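Local coordinates for putative effector, AYWB SAP54-like protein ('Echinacea purpurea' witches'-broom phytoplasma, PDB 6INR) that probably acts as a secreted phytoplasma effector that interacts with plant MADS transcription factors and causes phyllody, the leaf-like transformation of flowers, at residues 35-40 / 68-73. Residues are numbered along the deposited sequence; the frame is centred on the assembly and turned at random.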
ATOM      1  N   TYR A  35      -2.237   3.481  -3.102  1.00 18.65           N
ATOM      2  CA  TYR A  35      -2.643   4.891  -3.334  1.00 17.86           C
ATOM      3  C   TYR A  35      -3.001   5.599  -2.039  1.00 17.34           C
ATOM      4  O   TYR A  35      -2.597   6.712  -1.815  1.00 17.06           O
ATOM      5  CB  TYR A  35      -3.810   4.994  -4.308  1.00 18.08           C
ATOM      6  CG  TYR A  35      -4.163   6.439  -4.646  1.00 17.54           C
ATOM      7  CD1 TYR A  35      -4.988   7.181  -3.820  1.00 17.51           C
ATOM      8  CD2 TYR A  35      -3.676   7.050  -5.788  1.00 17.51           C
ATOM      9  CE1 TYR A  35      -5.316   8.491  -4.124  1.00 16.94           C
ATOM     10  CE2 TYR A  35      -4.007   8.361  -6.102  1.00 17.32           C
ATOM     11  CZ  TYR A  35      -4.836   9.072  -5.279  1.00 16.93           C
ATOM     12  OH  TYR A  35      -5.133  10.394  -5.589  1.00 16.75           O
ATOM     13  N   ASP A  36      -3.722   4.927  -1.162  1.00 18.14           N
ATOM     14  CA  ASP A  36      -4.164   5.563   0.095  1.00 19.57           C
ATOM     15  C   ASP A  36      -3.039   5.689   1.067  1.00 19.09           C
ATOM     16  O   ASP A  36      -2.989   6.630   1.865  1.00 19.39           O
ATOM     17  CB  ASP A  36      -5.304   4.813   0.773  1.00 21.54           C
ATOM     18  CG  ASP A  36      -6.589   4.842  -0.049  1.00 26.19           C
ATOM     19  OD1 ASP A  36      -6.766   5.750  -0.916  1.00 27.23           O
ATOM     20  OD2 ASP A  36      -7.429   3.916   0.147  1.00 32.35           O
ATOM     21  N   ASN A  37      -2.152   4.707   1.045  1.00 18.95           N
ATOM     22  CA  ASN A  37      -0.968   4.777   1.922  1.00 18.82           C
ATOM     23  C   ASN A  37      -0.046   5.925   1.467  1.00 18.15           C
ATOM     24  O   ASN A  37       0.524   6.655   2.274  1.00 15.82           O
ATOM     25  CB  ASN A  37      -0.212   3.461   1.956  1.00 18.90           C
ATOM     26  CG  ASN A  37      -0.872   2.435   2.842  1.00 18.71           C
ATOM     27  OD1 ASN A  37      -1.431   2.753   3.895  1.00 18.34           O
ATOM     28  ND2 ASN A  37      -0.773   1.177   2.441  1.00 18.45           N
ATOM     29  N   ALA A  38       0.012   6.095   0.151  1.00 18.71           N
ATOM     30  CA  ALA A  38       0.793   7.165  -0.476  1.00 19.62           C
ATOM     31  C   ALA A  38       0.227   8.525  -0.145  1.00 21.05           C
ATOM     32  O   ALA A  38       0.956   9.501   0.006  1.00 24.05           O
ATOM     33  CB  ALA A  38       0.829   6.997  -1.977  1.00 19.72           C
ATOM     34  N   THR A  39      -1.089   8.584  -0.088  1.00 21.80           N
ATOM     35  CA  THR A  39      -1.817   9.763   0.390  1.00 21.40           C
ATOM     36  C   THR A  39      -1.483  10.028   1.850  1.00 21.57           C
ATOM     37  O   THR A  39      -1.234  11.149   2.249  1.00 22.41           O
ATOM     38  CB  THR A  39      -3.340   9.543   0.231  1.00 20.98           C
ATOM     39  OG1 THR A  39      -3.659   9.666  -1.157  1.00 20.11           O
ATOM     40  CG2 THR A  39      -4.170  10.530   1.041  1.00 20.02           C
ATOM     41  N   LYS A  40      -1.500   8.980   2.640  1.00 23.54           N
ATOM     42  CA  LYS A  40      -1.213   9.087   4.074  1.00 27.01           C
ATOM     43  C   LYS A  40       0.151   9.751   4.268  1.00 27.84           C
ATOM     44  O   LYS A  40       0.357  10.527   5.189  1.00 26.62           O
ATOM     45  CB  LYS A  40      -1.173   7.697   4.713  1.00 30.21           C
ATOM     46  CG  LYS A  40      -2.066   7.505   5.930  1.00 34.36           C
ATOM     47  CD  LYS A  40      -1.782   8.542   6.998  1.00 37.72           C
ATOM     48  CE  LYS A  40      -2.364   8.137   8.344  1.00 38.87           C
ATOM     49  NZ  LYS A  40      -2.147   9.205   9.356  1.00 39.68           N
ATOM     50  N   LYS A  68       5.815   3.574   4.502  1.00 34.80           N
ATOM     51  CA  LYS A  68       6.736   3.287   3.390  1.00 37.86           C
ATOM     52  C   LYS A  68       6.993   1.788   3.328  1.00 35.31           C
ATOM     53  O   LYS A  68       7.075   1.209   2.257  1.00 34.55           O
ATOM     54  CB  LYS A  68       8.058   4.064   3.518  1.00 43.02           C
ATOM     55  CG  LYS A  68       7.937   5.568   3.262  1.00 46.72           C
ATOM     56  CD  LYS A  68       9.013   6.340   4.026  1.00 51.45           C
ATOM     57  CE  LYS A  68      10.312   6.409   3.238  1.00 53.57           C
ATOM     58  NZ  LYS A  68      11.393   7.037   4.048  1.00 57.12           N
ATOM     59  N   GLN A  69       7.109   1.166   4.491  1.00 35.94           N
ATOM     60  CA  GLN A  69       7.337  -0.297   4.567  1.00 37.50           C
ATOM     61  C   GLN A  69       6.117  -1.049   4.076  1.00 33.95           C
ATOM     62  O   GLN A  69       6.213  -2.036   3.376  1.00 30.44           O
ATOM     63  CB  GLN A  69       7.688  -0.731   5.977  1.00 43.30           C
ATOM     64  CG  GLN A  69       8.818   0.102   6.540  1.00 52.05           C
ATOM     65  CD  GLN A  69       9.069  -0.111   8.018  1.00 60.27           C
ATOM     66  OE1 GLN A  69       8.128  -0.247   8.820  1.00 62.74           O
ATOM     67  NE2 GLN A  69      10.355  -0.113   8.399  1.00 61.05           N
ATOM     68  N   LEU A  70       4.966  -0.536   4.471  1.00 32.13           N
ATOM     69  CA  LEU A  70       3.661  -1.049   4.041  1.00 28.81           C
ATOM     70  C   LEU A  70       3.581  -0.974   2.531  1.00 26.09           C
ATOM     71  O   LEU A  70       3.246  -1.942   1.868  1.00 26.61           O
ATOM     72  CB  LEU A  70       2.548  -0.210   4.683  1.00 29.72           C
ATOM     73  CG  LEU A  70       1.220  -0.816   5.085  1.00 29.77           C
ATOM     74  CD1 LEU A  70       1.307  -1.796   6.237  1.00 31.70           C
ATOM     75  CD2 LEU A  70       0.336   0.330   5.496  1.00 29.60           C
ATOM     76  N   ILE A  71       3.925   0.177   1.982  1.00 24.64           N
ATOM     77  CA  ILE A  71       3.834   0.363   0.531  1.00 25.12           C
ATOM     78  C   ILE A  71       4.796  -0.607  -0.131  1.00 27.72           C
ATOM     79  O   ILE A  71       4.571  -1.105  -1.238  1.00 29.33           O
ATOM     80  CB  ILE A  71       4.175   1.796   0.065  1.00 25.98           C
ATOM     81  CG1 ILE A  71       3.071   2.775   0.468  1.00 26.21           C
ATOM     82  CG2 ILE A  71       4.368   1.838  -1.460  1.00 25.10           C
ATOM     83  CD1 ILE A  71       3.203   4.155  -0.145  1.00 26.00           C
ATOM     84  N   ASP A  72       5.862  -0.909   0.591  1.00 30.36           N
ATOM     85  CA  ASP A  72       6.964  -1.719   0.060  1.00 32.31           C
ATOM     86  C   ASP A  72       6.554  -3.148  -0.150  1.00 29.53           C
ATOM     87  O   ASP A  72       6.833  -3.718  -1.191  1.00 26.49           O
ATOM     88  CB  ASP A  72       8.194  -1.689   0.979  1.00 38.60           C
ATOM     89  CG  ASP A  72       9.168  -0.562   0.620  1.00 44.32           C
ATOM     90  OD1 ASP A  72       9.301  -0.253  -0.592  1.00 48.26           O
ATOM     91  OD2 ASP A  72       9.796   0.016   1.541  1.00 51.18           O
ATOM     92  N   ASN A  73       5.900  -3.712   0.863  1.00 30.73           N
ATOM     93  CA  ASN A  73       5.314  -5.073   0.785  1.00 32.34           C
ATOM     94  C   ASN A  73       4.280  -5.161  -0.298  1.00 28.02           C
ATOM     95  O   ASN A  73       4.244  -6.111  -1.057  1.00 24.49           O
ATOM     96  CB  ASN A  73       4.646  -5.503   2.083  1.00 38.23           C
ATOM     97  CG  ASN A  73       5.616  -5.588   3.210  1.00 44.97           C
ATOM     98  OD1 ASN A  73       6.318  -6.589   3.357  1.00 55.68           O
ATOM     99  ND2 ASN A  73       5.717  -4.510   3.985  1.00 48.79           N
TER
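The amide of Asn37 packs against Leu70 while its ND2 donates a hydrogen bond to Gln74 OE1, one residue beyond 68-73. No hydrogen bond joins 35-40 directly to 68-73, so what these two segments share is van der Waals contact. Leu70 CD2 sits above the amide plane, offset toward its N/O end and 3.4 Å from both Asn37 ND2 and Asn37 OD1, and the two side chains cross at about a right angle. Beside it, Asn37 CB meets Ile71 CG1 at 3.7 Å, an aliphatic contact. In Ile71, CG1 is anti to the carbonyl carbon (chi1 -71°), and with the chain extended beyond it (chi2 -170°) CD1 is carried to the opposite helix although the CB bond does not aim there. That methyl comes to 3.7 Å from Ala38 N and 4.1 Å from Ala38 CB, touching backbone as well as side chain. Asn37 and Ile71 also form the closest backbone pair, with CA atoms 6.7 Å apart. The segment axes approach to 9.6 Å at 161°, the nearly antiparallel geometry of an alpha-helical hairpin, here helices 16-49 and 55-84. Tyr67 also touches Asn37, and Ile41 also touches Ile71, extending the seam along the hairpin. The buried asparagine thus combines two roles: its CB joins the apolar packing, while its amide nitrogen makes a polar link between the helices through Gln74.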